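Local coordinates for protein guanine deaminase (Escherichia coli, PDB 6OHB) that catalyses the zinc-dependent hydrolytic deamination of guanine to xanthine and ammonia, a step of purine degradation, at residues Lys128-Arg132 with Asn133-Thr137; Phe334-Leu337 with Gln338-Glu342; Arg427-Asp431 with Gly432-Tyr436. All blocks are in the same frame, centred on the assembly; numbering follows the deposited sequence.

How the contacts relate
The three contacts are local ones, each within a continuous run of chain, and contact 1 is the hub that touches both others. Its N133 OD1 lies 2.9 Å from N335 ND2 of contact 2, a probable hydrogen bond, while L131 O lies 2.9 Å from T428 OG1 of contact 3, again a probable hydrogen bond. Contacts 2 and 3 do not meet: their centres are 21 Å apart and their nearest atoms about 9 Å. A helix end, a helix start and a β-hairpin are thus joined through polar groups. None forms the active site; the L130 side chain is about 13 Å from the zinc ion and that of T339 about 12 Å.

Contact 1 of 3, residues Lys128-Arg132 with Asn133-Thr137; sequences KQLLR and NGTTT
Helix 116-132 closes on N133 and G134 in a buried capping contact leading into strand 135-141. The amide of N133 folds back on the last turn: its ND2 donates to Q129 O at 2.9 Å, almost straight (174°), the acceptor in the amide plane. A first torsion that sets CG opposite the carbonyl carbon (chi1 -73°) turns this amide back along the helix. R132 CG lies 3.4 Å from N133 ND2, and the R132 guanidinium forms a salt bridge with D422 through NH1. N133 OD1 accepts from N335 ND2. L130 O receives N133 N and T135 N from opposite faces of its carbonyl plane, the latter at 3.0 Å. L130 CD2 touches T135 CG2 at 3.8 Å, the side chains meeting at a slant. Replacing N133 by an alanine would probably leave Q129 O without its straight side-chain donor and N335 without its amide partner. G134 adopts a positive phi (82°), where a side chain would jam against the preceding carbonyl oxygen, and its N binds L131 O at 2.9 Å. With T135 N bonded to L130 O, this is a Schellman motif ending the helix before a strand of the amidohydrolase barrel.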
loop_
_atom_site.group_PDB
_atom_site.type_symbol
_atom_site.label_atom_id
_atom_site.label_comp_id
_atom_site.label_asym_id
_atom_site.label_seq_id
_atom_site.Cartn_x
_atom_site.Cartn_y
_atom_site.Cartn_z
ATOM N N LYS A 128 -3.219 -21.378 -2.505
ATOM C CA LYS A 128 -3.709 -20.634 -3.666
ATOM C C LYS A 128 -3.274 -19.176 -3.609
ATOM O O LYS A 128 -2.871 -18.598 -4.630
ATOM C CB LYS A 128 -5.238 -20.707 -3.733
ATOM C CG LYS A 128 -5.849 -21.453 -4.920
ATOM C CD LYS A 128 -5.241 -22.828 -5.133
ATOM C CE LYS A 128 -5.907 -23.548 -6.304
ATOM N NZ LYS A 128 -7.334 -23.882 -6.012
ATOM N N GLN A 129 -3.330 -18.573 -2.418
ATOM C CA GLN A 129 -2.894 -17.187 -2.273
ATOM C C GLN A 129 -1.403 -17.048 -2.542
ATOM O O GLN A 129 -0.973 -16.087 -3.189
ATOM C CB GLN A 129 -3.249 -16.653 -0.886
ATOM C CG GLN A 129 -4.740 -16.634 -0.598
ATOM C CD GLN A 129 -5.557 -16.099 -1.757
ATOM O OE1 GLN A 129 -5.469 -14.926 -2.101
ATOM N NE2 GLN A 129 -6.357 -16.967 -2.369
ATOM N N LEU A 130 -0.596 -17.976 -2.020
ATOM C CA LEU A 130 0.833 -17.966 -2.327
ATOM C C LEU A 130 1.070 -17.986 -3.835
ATOM O O LEU A 130 1.818 -17.159 -4.372
ATOM C CB LEU A 130 1.527 -19.152 -1.661
ATOM C CG LEU A 130 1.613 -19.137 -0.135
ATOM C CD1 LEU A 130 2.361 -20.368 0.353
ATOM C CD2 LEU A 130 2.277 -17.854 0.355
ATOM N N LEU A 131 0.448 -18.939 -4.533
ATOM C CA LEU A 131 0.698 -19.093 -5.965
ATOM C C LEU A 131 0.267 -17.852 -6.746
ATOM O O LEU A 131 1.032 -17.330 -7.570
ATOM C CB LEU A 131 -0.010 -20.341 -6.493
ATOM C CG LEU A 131 0.526 -21.655 -5.924
ATOM C CD1 LEU A 131 -0.200 -22.839 -6.543
ATOM C CD2 LEU A 131 2.032 -21.755 -6.154
ATOM N N ARG A 132 -0.948 -17.350 -6.490
ATOM C CA ARG A 132 -1.448 -16.228 -7.282
ATOM C C ARG A 132 -0.665 -14.940 -7.055
ATOM O O ARG A 132 -0.816 -14.000 -7.842
ATOM C CB ARG A 132 -2.938 -15.983 -7.002
ATOM C CG ARG A 132 -3.222 -15.206 -5.733
ATOM C CD ARG A 132 -4.319 -14.159 -5.942
ATOM N NE ARG A 132 -5.499 -14.707 -6.604
ATOM C CZ ARG A 132 -6.521 -13.975 -7.039
ATOM N NH1 ARG A 132 -6.515 -12.658 -6.876
ATOM N NH2 ARG A 132 -7.551 -14.560 -7.632
ATOM N N ASN A 133 0.174 -14.870 -6.027
ATOM C CA ASN A 133 1.025 -13.707 -5.818
ATOM C C ASN A 133 2.485 -13.969 -6.178
ATOM O O ASN A 133 3.339 -13.114 -5.922
ATOM C CB ASN A 133 0.903 -13.221 -4.375
ATOM C CG ASN A 133 -0.429 -12.530 -4.115
ATOM O OD1 ASN A 133 -0.586 -11.342 -4.387
ATOM N ND2 ASN A 133 -1.397 -13.281 -3.616
ATOM N N GLY A 134 2.796 -15.130 -6.749
ATOM C CA GLY A 134 4.152 -15.387 -7.182
ATOM C C GLY A 134 5.106 -15.847 -6.105
ATOM O O GLY A 134 6.315 -15.885 -6.353
ATOM N N THR A 135 4.610 -16.165 -4.911
ATOM C CA THR A 135 5.437 -16.737 -3.856
ATOM C C THR A 135 5.541 -18.243 -4.071
ATOM O O THR A 135 4.534 -18.954 -4.007
ATOM C CB THR A 135 4.828 -16.430 -2.487
ATOM O OG1 THR A 135 4.862 -15.017 -2.257
ATOM C CG2 THR A 135 5.585 -17.143 -1.383
ATOM N N THR A 136 6.754 -18.741 -4.318
ATOM C CA THR A 136 6.906 -20.170 -4.545
ATOM C C THR A 136 7.590 -20.878 -3.392
ATOM O O THR A 136 7.501 -22.105 -3.301
ATOM C CB THR A 136 7.700 -20.449 -5.834
ATOM O OG1 THR A 136 8.978 -19.805 -5.773
ATOM C CG2 THR A 136 6.945 -19.954 -7.061
ATOM N N THR A 137 8.227 -20.132 -2.496
ATOM C CA THR A 137 8.848 -20.696 -1.311
ATOM C C THR A 137 8.529 -19.796 -0.134
ATOM O O THR A 137 8.685 -18.574 -0.224
ATOM C CB THR A 137 10.359 -20.824 -1.494
ATOM O OG1 THR A 137 10.637 -21.976 -2.298
ATOM C CG2 THR A 137 11.067 -20.941 -0.147
#

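Contact 2 of 3, residues Phe334-Leu337 with Gln338-Glu342; sequences FNML and QTLNE
L337 and Q338, with M336 close behind, have the most surface buried as helix 336-349 begins, and N335 at the N-cap organises the turn around them. N335 caps the helix: its OD1 accepts from Q338 N at 3.2 Å, in the carbonyl plane and on a lone pair. With CG opposite the backbone N (chi1 -168°), the N335 amide reaches forward over the first turn. The Q338 side chain then runs out across that of N335 at about a right angle, the amide planes 84° apart, and places OE1 3.5 Å from N335 CB. That oxygen is bound by T333, and N335 ND2 by N133, so each amide has a further partner. L337 contributes chiefly through its backbone, its O accepting from N341 N at 2.9 Å, while its side chain packs on M416 of helix 409-419. M336 O takes L340 N at 2.9 Å, and M336 CG lies 4.3 Å from L340 CD1, both residues also meeting helix 356-363. T339 grips N335 O twice, through OG1 at 2.9 Å and N at 3.1 Å, from opposite faces of the carbonyl plane. The chemistry implies a first turn in which the N-H of Q338 is met by a side-chain oxygen.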
loop_
_atom_site.group_PDB
_atom_site.type_symbol
_atom_site.label_atom_id
_atom_site.label_comp_id
_atom_site.label_asym_id
_atom_site.label_seq_id
_atom_site.Cartn_x
_atom_site.Cartn_y
_atom_site.Cartn_z
ATOM N N PHE A 334 -0.605 -10.872 0.684
ATOM C CA PHE A 334 0.322 -11.946 0.334
ATOM C C PHE A 334 1.371 -11.509 -0.680
ATOM O O PHE A 334 2.272 -12.297 -0.991
ATOM C CB PHE A 334 -0.416 -13.147 -0.272
ATOM C CG PHE A 334 -1.131 -14.016 0.726
ATOM C CD1 PHE A 334 -2.401 -13.681 1.180
ATOM C CD2 PHE A 334 -0.553 -15.191 1.177
ATOM C CE1 PHE A 334 -3.068 -14.494 2.081
ATOM C CE2 PHE A 334 -1.214 -16.006 2.081
ATOM C CZ PHE A 334 -2.471 -15.657 2.532
ATOM N N ASN A 335 1.263 -10.296 -1.213
ATOM C CA ASN A 335 2.005 -9.900 -2.401
ATOM C C ASN A 335 3.364 -9.321 -2.037
ATOM O O ASN A 335 3.457 -8.381 -1.239
ATOM C CB ASN A 335 1.205 -8.886 -3.218
ATOM C CG ASN A 335 1.789 -8.668 -4.602
ATOM O OD1 ASN A 335 2.638 -7.796 -4.801
ATOM N ND2 ASN A 335 1.345 -9.472 -5.565
ATOM N N MET A 336 4.412 -9.879 -2.651
ATOM C CA MET A 336 5.778 -9.450 -2.369
ATOM C C MET A 336 6.058 -8.053 -2.915
ATOM O O MET A 336 6.807 -7.282 -2.302
ATOM C CB MET A 336 6.766 -10.462 -2.956
ATOM C CG MET A 336 8.242 -10.199 -2.650
ATOM S SD MET A 336 8.686 -10.243 -0.900
ATOM C CE MET A 336 7.690 -11.607 -0.301
ATOM N N LEU A 337 5.478 -7.707 -4.068
ATOM C CA LEU A 337 5.701 -6.373 -4.622
ATOM C C LEU A 337 5.217 -5.300 -3.655
ATOM O O LEU A 337 5.917 -4.310 -3.399
ATOM C CB LEU A 337 5.019 -6.238 -5.987
ATOM C CG LEU A 337 5.432 -7.240 -7.071
ATOM C CD1 LEU A 337 4.570 -7.069 -8.314
ATOM C CD2 LEU A 337 6.905 -7.092 -7.414
ATOM N N GLN A 338 4.013 -5.483 -3.108
ATOM C CA GLN A 338 3.485 -4.540 -2.130
ATOM C C GLN A 338 4.312 -4.547 -0.848
ATOM O O GLN A 338 4.501 -3.495 -0.221
ATOM C CB GLN A 338 2.019 -4.870 -1.844
ATOM C CG GLN A 338 1.146 -4.783 -3.082
ATOM C CD GLN A 338 -0.322 -5.027 -2.794
ATOM O OE1 GLN A 338 -0.714 -6.121 -2.393
ATOM N NE2 GLN A 338 -1.142 -4.004 -3.005
ATOM N N THR A 339 4.815 -5.722 -0.443
ATOM C CA THR A 339 5.702 -5.789 0.721
ATOM C C THR A 339 6.946 -4.937 0.512
ATOM O O THR A 339 7.380 -4.214 1.418
ATOM C CB THR A 339 6.090 -7.238 1.021
ATOM O OG1 THR A 339 4.907 -8.017 1.228
ATOM C CG2 THR A 339 6.955 -7.312 2.270
ATOM N N LEU A 340 7.534 -5.005 -0.682
ATOM C CA LEU A 340 8.710 -4.192 -0.962
ATOM C C LEU A 340 8.344 -2.716 -1.050
ATOM O O LEU A 340 9.148 -1.857 -0.681
ATOM C CB LEU A 340 9.377 -4.660 -2.251
ATOM C CG LEU A 340 9.947 -6.079 -2.244
ATOM C CD1 LEU A 340 10.248 -6.521 -3.672
ATOM C CD2 LEU A 340 11.192 -6.164 -1.368
ATOM N N ASN A 341 7.143 -2.401 -1.532
ATOM C CA ASN A 341 6.669 -1.018 -1.472
ATOM C C ASN A 341 6.652 -0.498 -0.032
ATOM O O ASN A 341 7.113 0.625 0.251
ATOM C CB ASN A 341 5.276 -0.927 -2.093
ATOM C CG ASN A 341 4.926 0.476 -2.540
ATOM O OD1 ASN A 341 5.769 1.203 -3.064
ATOM N ND2 ASN A 341 3.674 0.866 -2.330
ATOM N N GLU A 342 6.146 -1.314 0.898
ATOM C CA GLU A 342 6.115 -0.885 2.297
ATOM C C GLU A 342 7.522 -0.771 2.872
ATOM O O GLU A 342 7.812 0.151 3.650
ATOM C CB GLU A 342 5.274 -1.846 3.135
ATOM C CG GLU A 342 3.823 -1.945 2.697
ATOM C CD GLU A 342 3.062 -0.647 2.889
ATOM O OE1 GLU A 342 3.203 -0.030 3.966
ATOM O OE2 GLU A 342 2.320 -0.249 1.964
#

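Contact 3 of 3, residues Arg427-Asp431 with Gly432-Tyr436; sequences RTYVD and GRLVY
L434 lies over one face of the Y429 ring across the two strands: L434 CB stands 4.1 Å from the centroid of the Y429 ring and 21° off the ring normal, a CH-π contact. L434 CA lies over the same ring toward its rim, whereas G432 O comes near the ring plane at an edge. L434 has CG opposite its backbone N (chi1 176°), which carries L434 CD1 to 3.7 Å from R427 CD and close to T428 O. At its far end Y429 OH is hydrogen-bonded to Y69 OH, and the ring stacks with that of F388.

On the other face of the hairpin, T428 and V430 turn toward helix 116-132 and strand 135-141. V430 CG2 packs obliquely on V435 CG2 at 3.7 Å, and both valines touch L131. T428 OG1, whose polar partner is L131 O, comes 3.9 Å from Y436 CD2.

The hairpin joining strands 425-430 and 433-437 is closed by a type I' turn from V430 to R433, with D431 and G432 both at positive phi. V430 N gives R433 O a 2.7 Å bond, and R433 N returns one to V430 O. Farther along, V435 and Y436 both face T428, a classic β bulge: T428 O accepts V435 N at 2.8 Å and Y436 N at 3.1 Å, the second on a lone pair, while T428 N binds Y436 O.

At the turn, the side chains of D431 and R433 run side by side in the same direction, carboxylate and guanidinium planes 63° apart. Their salt bridge, D431 OD2 to R433 NH1, is long at 3.5 Å and its hydrogen bond weak; D431 OD2 has N160 ND2 as a stronger partner. A water accepts from R433 NH1 and donates to V430 O, tying the arginine back to the turn.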
loop_
_atom_site.group_PDB
_atom_site.type_symbol
_atom_site.label_atom_id
_atom_site.label_comp_id
_atom_site.label_asym_id
_atom_site.label_seq_id
_atom_site.Cartn_x
_atom_site.Cartn_y
_atom_site.Cartn_z
ATOM N N ARG A 427 1.546 -15.965 -14.653
ATOM C CA ARG A 427 1.681 -17.411 -14.528
ATOM C C ARG A 427 2.636 -17.711 -13.380
ATOM O O ARG A 427 3.566 -16.945 -13.116
ATOM C CB ARG A 427 2.218 -18.067 -15.825
ATOM C CG ARG A 427 1.352 -17.931 -17.092
ATOM C CD ARG A 427 0.184 -18.910 -17.112
ATOM N NE ARG A 427 -0.591 -18.834 -18.354
ATOM C CZ ARG A 427 -1.551 -17.942 -18.600
ATOM N NH1 ARG A 427 -1.876 -17.021 -17.693
ATOM N NH2 ARG A 427 -2.194 -17.970 -19.761
ATOM N N THR A 428 2.407 -18.834 -12.703
ATOM C CA THR A 428 3.331 -19.315 -11.683
ATOM C C THR A 428 3.667 -20.776 -11.957
ATOM O O THR A 428 2.763 -21.622 -12.057
ATOM C CB THR A 428 2.764 -19.150 -10.262
ATOM O OG1 THR A 428 2.489 -17.766 -10.019
ATOM C CG2 THR A 428 3.769 -19.640 -9.222
ATOM N N TYR A 429 4.971 -21.056 -12.044
ATOM C CA TYR A 429 5.523 -22.387 -12.246
ATOM C C TYR A 429 6.215 -22.838 -10.965
ATOM O O TYR A 429 7.053 -22.110 -10.413
ATOM C CB TYR A 429 6.536 -22.399 -13.399
ATOM C CG TYR A 429 5.945 -22.367 -14.795
ATOM C CD1 TYR A 429 5.416 -21.190 -15.327
ATOM C CD2 TYR A 429 5.930 -23.511 -15.593
ATOM C CE1 TYR A 429 4.878 -21.157 -16.614
ATOM C CE2 TYR A 429 5.394 -23.488 -16.877
ATOM C CZ TYR A 429 4.872 -22.309 -17.383
ATOM O OH TYR A 429 4.344 -22.287 -18.658
ATOM N N VAL A 430 5.885 -24.045 -10.513
ATOM C CA VAL A 430 6.533 -24.662 -9.361
ATOM C C VAL A 430 7.012 -26.048 -9.775
ATOM O O VAL A 430 6.251 -26.815 -10.379
ATOM C CB VAL A 430 5.585 -24.745 -8.150
ATOM C CG1 VAL A 430 6.098 -25.740 -7.128
ATOM C CG2 VAL A 430 5.414 -23.365 -7.519
ATOM N N ASP A 431 8.270 -26.362 -9.454
ATOM C CA ASP A 431 8.878 -27.644 -9.826
ATOM C C ASP A 431 8.805 -27.865 -11.341
ATOM O O ASP A 431 8.508 -28.962 -11.817
ATOM C CB ASP A 431 8.232 -28.803 -9.057
ATOM C CG ASP A 431 8.996 -30.109 -9.215
ATOM O OD1 ASP A 431 10.235 -30.100 -9.047
ATOM O OD2 ASP A 431 8.352 -31.142 -9.503
ATOM N N GLY A 432 9.014 -26.792 -12.102
ATOM C CA GLY A 432 8.974 -26.880 -13.545
ATOM C C GLY A 432 7.593 -27.084 -14.119
ATOM O O GLY A 432 7.465 -27.375 -15.310
ATOM N N ARG A 433 6.556 -26.913 -13.313
ATOM C CA ARG A 433 5.191 -27.208 -13.710
ATOM C C ARG A 433 4.334 -25.964 -13.521
ATOM O O ARG A 433 4.445 -25.271 -12.504
ATOM C CB ARG A 433 4.649 -28.367 -12.864
ATOM C CG ARG A 433 3.395 -29.035 -13.376
ATOM C CD ARG A 433 3.213 -30.386 -12.689
ATOM N NE ARG A 433 4.347 -31.280 -12.934
ATOM C CZ ARG A 433 5.237 -31.647 -12.015
ATOM N NH1 ARG A 433 5.137 -31.201 -10.766
ATOM N NH2 ARG A 433 6.234 -32.463 -12.347
ATOM N N LEU A 434 3.473 -25.692 -14.496
ATOM C CA LEU A 434 2.534 -24.582 -14.386
ATOM C C LEU A 434 1.501 -24.914 -13.318
ATOM O O LEU A 434 0.682 -25.823 -13.500
ATOM C CB LEU A 434 1.876 -24.307 -15.736
ATOM C CG LEU A 434 0.791 -23.227 -15.736
ATOM C CD1 LEU A 434 1.367 -21.912 -15.246
ATOM C CD2 LEU A 434 0.209 -23.060 -17.131
ATOM N N VAL A 435 1.528 -24.183 -12.204
ATOM C CA VAL A 435 0.595 -24.432 -11.112
ATOM C C VAL A 435 -0.382 -23.290 -10.895
ATOM O O VAL A 435 -1.308 -23.441 -10.078
ATOM C CB VAL A 435 1.332 -24.747 -9.794
ATOM C CG1 VAL A 435 2.092 -26.061 -9.914
ATOM C CG2 VAL A 435 2.273 -23.613 -9.424
ATOM N N TYR A 436 -0.214 -22.154 -11.574
ATOM C CA TYR A 436 -1.253 -21.132 -11.499
ATOM C C TYR A 436 -1.283 -20.314 -12.780
ATOM O O TYR A 436 -0.234 -19.928 -13.303
ATOM C CB TYR A 436 -1.065 -20.200 -10.296
ATOM C CG TYR A 436 -1.891 -18.927 -10.362
ATOM C CD1 TYR A 436 -3.217 -18.907 -9.939
ATOM C CD2 TYR A 436 -1.337 -17.739 -10.835
ATOM C CE1 TYR A 436 -3.975 -17.736 -9.992
ATOM C CE2 TYR A 436 -2.079 -16.570 -10.895
ATOM C CZ TYR A 436 -3.396 -16.572 -10.471
ATOM O OH TYR A 436 -4.133 -15.410 -10.532
HETATM O O HOH W 1 4.291 -28.790 -9.477
#